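Local coordinates for protein cyclic nucleotide-gated potassium channel mll3241 (Mesorhizobium loti, PDB 4MUV) that forms a homotetrameric potassium channel of the cell membrane, opened by cyclic AMP bound to its cytoplasmic cyclic nucleotide-binding domain, at residues F83-L88 with E126-T131. The protein carries 3 engineered substitutions. Numbering follows the deposited sequence.
Sequences FGEMAL and EIFRKT. With PCG (cyclic guanosine monophosphate), chain C.
Glu85 meets both Phe128 and Thr131 of helix 122-139, and with them joins the short helix 85-90 of the phosphate-binding cassette to the C-terminal helix that lies over the cyclic nucleotide.

The packing contacts are sparse, burying 145 Å² in all. Glu85 CB approaches Phe128 CD1 obliquely at 4.2 Å, where the CA atoms of the two residues are 6.6 Å apart. Further along the same side chain, the carboxylate oxygen Glu85 OE2 faces the methyl Thr131 CG2 at 3.9 Å, a van der Waals approach. With CG2 anti to the backbone N, Thr131 presents this methyl to the carboxylate. The Phe128 ring is lodged among Met59, Leu117 and Cys118, with Phe82 edge-to-face, so the apolar half of the contact continues into the core.

Polar grip comes from the nucleotide side. The cyclic GMP ribose hydroxyl O2' donates to Glu85 OE2 at 2.7 Å and accepts the amide of Gly84, whose N lies 2.8 Å from O2' with an N-H...O angle of 155°. Chi1 of 72° tucks Glu85 CG between the backbone N and carbonyl carbon, and a bend at chi2 (-68°) turns the carboxylate back to the ribose. One residue past Met86, whose sulfur packs on the sugar, Ala87 N donates to phosphate oxygen O1A of the ligand at 3.0 Å.

Arg135, further along the C-terminal helix, forms a salt bridge with Glu85 OE2. One oxygen therefore answers both the sugar and the helix, and its negative charge is probably stabilised by the arginine, an arrangement consistent with ribose recognition and the placement of the C-terminal helix being linked.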
loop_
_atom_site.group_PDB
_atom_site.type_symbol
_atom_site.label_atom_id
_atom_site.label_comp_id
_atom_site.label_asym_id
_atom_site.label_seq_id
_atom_site.Cartn_x
_atom_site.Cartn_y
_atom_site.Cartn_z
ATOM N N PHE A 83 2.382 -2.848 -0.050
ATOM C CA PHE A 83 2.512 -3.474 -1.362
ATOM C C PHE A 83 1.791 -2.646 -2.414
ATOM O O PHE A 83 0.907 -1.852 -2.102
ATOM C CB PHE A 83 1.993 -4.912 -1.307
ATOM C CG PHE A 83 0.527 -5.033 -1.022
ATOM C CD1 PHE A 83 0.060 -5.101 0.274
ATOM C CD2 PHE A 83 -0.387 -5.113 -2.053
ATOM C CE1 PHE A 83 -1.301 -5.211 0.525
ATOM C CE2 PHE A 83 -1.743 -5.218 -1.797
ATOM C CZ PHE A 83 -2.200 -5.270 -0.522
ATOM N N GLY A 84 2.174 -2.869 -3.677
ATOM C CA GLY A 84 1.601 -2.149 -4.805
ATOM C C GLY A 84 2.424 -0.972 -5.277
ATOM O O GLY A 84 2.077 -0.334 -6.267
ATOM N N GLU A 85 3.527 -0.698 -4.576
ATOM C CA GLU A 85 4.404 0.402 -4.969
ATOM C C GLU A 85 5.113 0.155 -6.296
ATOM O O GLU A 85 5.413 1.086 -7.012
ATOM C CB GLU A 85 5.461 0.690 -3.888
ATOM C CG GLU A 85 6.596 -0.334 -3.716
ATOM C CD GLU A 85 6.103 -1.674 -3.169
ATOM O OE1 GLU A 85 5.086 -1.692 -2.433
ATOM O OE2 GLU A 85 6.720 -2.712 -3.484
ATOM N N MET A 86 5.363 -1.095 -6.654
ATOM C CA MET A 86 6.203 -1.350 -7.817
ATOM C C MET A 86 5.572 -0.839 -9.094
ATOM O O MET A 86 6.252 -0.224 -9.913
ATOM C CB MET A 86 6.551 -2.835 -7.924
ATOM C CG MET A 86 7.474 -3.305 -6.815
ATOM S SD MET A 86 7.640 -5.094 -6.663
ATOM C CE MET A 86 8.625 -5.421 -8.117
ATOM N N ALA A 87 4.277 -1.074 -9.273
ATOM C CA ALA A 87 3.606 -0.619 -10.495
ATOM C C ALA A 87 3.562 0.896 -10.551
ATOM O O ALA A 87 3.623 1.484 -11.633
ATOM C CB ALA A 87 2.215 -1.160 -10.556
ATOM N N LEU A 88 3.449 1.537 -9.390
ATOM C CA LEU A 88 3.412 2.994 -9.356
ATOM C C LEU A 88 4.750 3.626 -9.721
ATOM O O LEU A 88 4.790 4.683 -10.359
ATOM C CB LEU A 88 2.931 3.500 -8.002
ATOM C CG LEU A 88 1.573 3.002 -7.527
ATOM C CD1 LEU A 88 1.180 3.653 -6.203
ATOM C CD2 LEU A 88 0.513 3.252 -8.570
ATOM N N GLU A 126 12.808 7.063 -1.559
ATOM C CA GLU A 126 13.931 6.132 -1.622
ATOM C C GLU A 126 13.594 4.782 -1.004
ATOM O O GLU A 126 14.013 3.742 -1.515
ATOM C CB GLU A 126 15.169 6.734 -0.942
ATOM C CG GLU A 126 16.455 5.914 -1.125
ATOM C CD GLU A 126 16.996 5.962 -2.549
ATOM O OE1 GLU A 126 16.275 6.411 -3.465
ATOM O OE2 GLU A 126 18.156 5.554 -2.759
ATOM N N ILE A 127 12.845 4.799 0.104
ATOM C CA ILE A 127 12.399 3.535 0.697
ATOM C C ILE A 127 11.549 2.755 -0.304
ATOM O O ILE A 127 11.734 1.545 -0.460
ATOM C CB ILE A 127 11.643 3.742 2.011
ATOM C CG1 ILE A 127 12.648 4.163 3.086
ATOM C CG2 ILE A 127 10.889 2.475 2.442
ATOM C CD1 ILE A 127 12.017 4.809 4.297
ATOM N N PHE A 128 10.638 3.420 -1.007
ATOM C CA PHE A 128 9.822 2.711 -2.006
ATOM C C PHE A 128 10.706 2.163 -3.136
ATOM O O PHE A 128 10.537 1.028 -3.578
ATOM C CB PHE A 128 8.753 3.635 -2.591
ATOM C CG PHE A 128 7.614 3.967 -1.653
ATOM C CD1 PHE A 128 7.049 3.020 -0.836
ATOM C CD2 PHE A 128 7.125 5.258 -1.598
ATOM C CE1 PHE A 128 5.998 3.350 -0.024
ATOM C CE2 PHE A 128 6.072 5.586 -0.791
ATOM C CZ PHE A 128 5.511 4.630 0.008
ATOM N N ARG A 129 11.645 2.985 -3.601
ATOM C CA ARG A 129 12.494 2.599 -4.720
ATOM C C ARG A 129 13.327 1.369 -4.321
ATOM O O ARG A 129 13.445 0.404 -5.092
ATOM C CB ARG A 129 13.404 3.761 -5.156
ATOM C CG ARG A 129 14.202 3.479 -6.456
ATOM C CD ARG A 129 15.199 4.587 -6.799
ATOM N NE ARG A 129 16.281 4.659 -5.819
ATOM C CZ ARG A 129 17.327 3.839 -5.779
ATOM N NH1 ARG A 129 17.468 2.870 -6.669
ATOM N NH2 ARG A 129 18.238 3.994 -4.832
ATOM N N LYS A 130 13.898 1.390 -3.119
ATOM C CA LYS A 130 14.707 0.260 -2.658
ATOM C C LYS A 130 13.881 -0.987 -2.374
ATOM O O LYS A 130 14.331 -2.093 -2.624
ATOM C CB LYS A 130 15.540 0.651 -1.450
ATOM C CG LYS A 130 16.667 1.594 -1.806
ATOM C CD LYS A 130 17.480 1.971 -0.585
ATOM C CE LYS A 130 18.570 2.948 -0.955
ATOM N NZ LYS A 130 19.281 3.497 0.231
ATOM N N THR A 131 12.675 -0.816 -1.854
ATOM C CA THR A 131 11.777 -1.950 -1.619
ATOM C C THR A 131 11.433 -2.633 -2.949
ATOM O O THR A 131 11.449 -3.862 -3.044
ATOM C CB THR A 131 10.501 -1.504 -0.868
ATOM O OG1 THR A 131 10.863 -1.052 0.440
ATOM C CG2 THR A 131 9.538 -2.657 -0.731
HETATM P PA PCG C . 3.106 -4.477 -7.654
HETATM O O1A PCG C . 2.519 -3.118 -7.972
HETATM O O2A PCG C . 3.941 -5.105 -8.713
HETATM O "O5'" PCG C . 1.946 -5.436 -7.301
HETATM C "C5'" PCG C . 2.203 -6.596 -6.647
HETATM C "C4'" PCG C . 2.989 -6.258 -5.368
HETATM O "O4'" PCG C . 3.359 -7.355 -4.452
HETATM C "C3'" PCG C . 4.171 -5.635 -5.702
HETATM O "O3'" PCG C . 3.961 -4.329 -6.324
HETATM C "C2'" PCG C . 4.912 -5.588 -4.304
HETATM O "O2'" PCG C . 4.574 -4.371 -3.639
HETATM C "C1'" PCG C . 4.432 -6.710 -3.606
HETATM N N9 PCG C . 5.390 -7.719 -3.263
HETATM C C8 PCG C . 5.767 -8.113 -2.002
HETATM N N7 PCG C . 6.763 -9.001 -2.042
HETATM C C5 PCG C . 7.028 -9.183 -3.378
HETATM C C6 PCG C . 7.993 -10.009 -4.051
HETATM O O6 PCG C . 8.818 -10.775 -3.495
HETATM N N1 PCG C . 7.957 -9.919 -5.421
HETATM C C2 PCG C . 7.113 -9.073 -6.124
HETATM N N2 PCG C . 7.181 -9.053 -7.468
HETATM N N3 PCG C . 6.180 -8.271 -5.519
HETATM C C4 PCG C . 6.196 -8.372 -4.112
#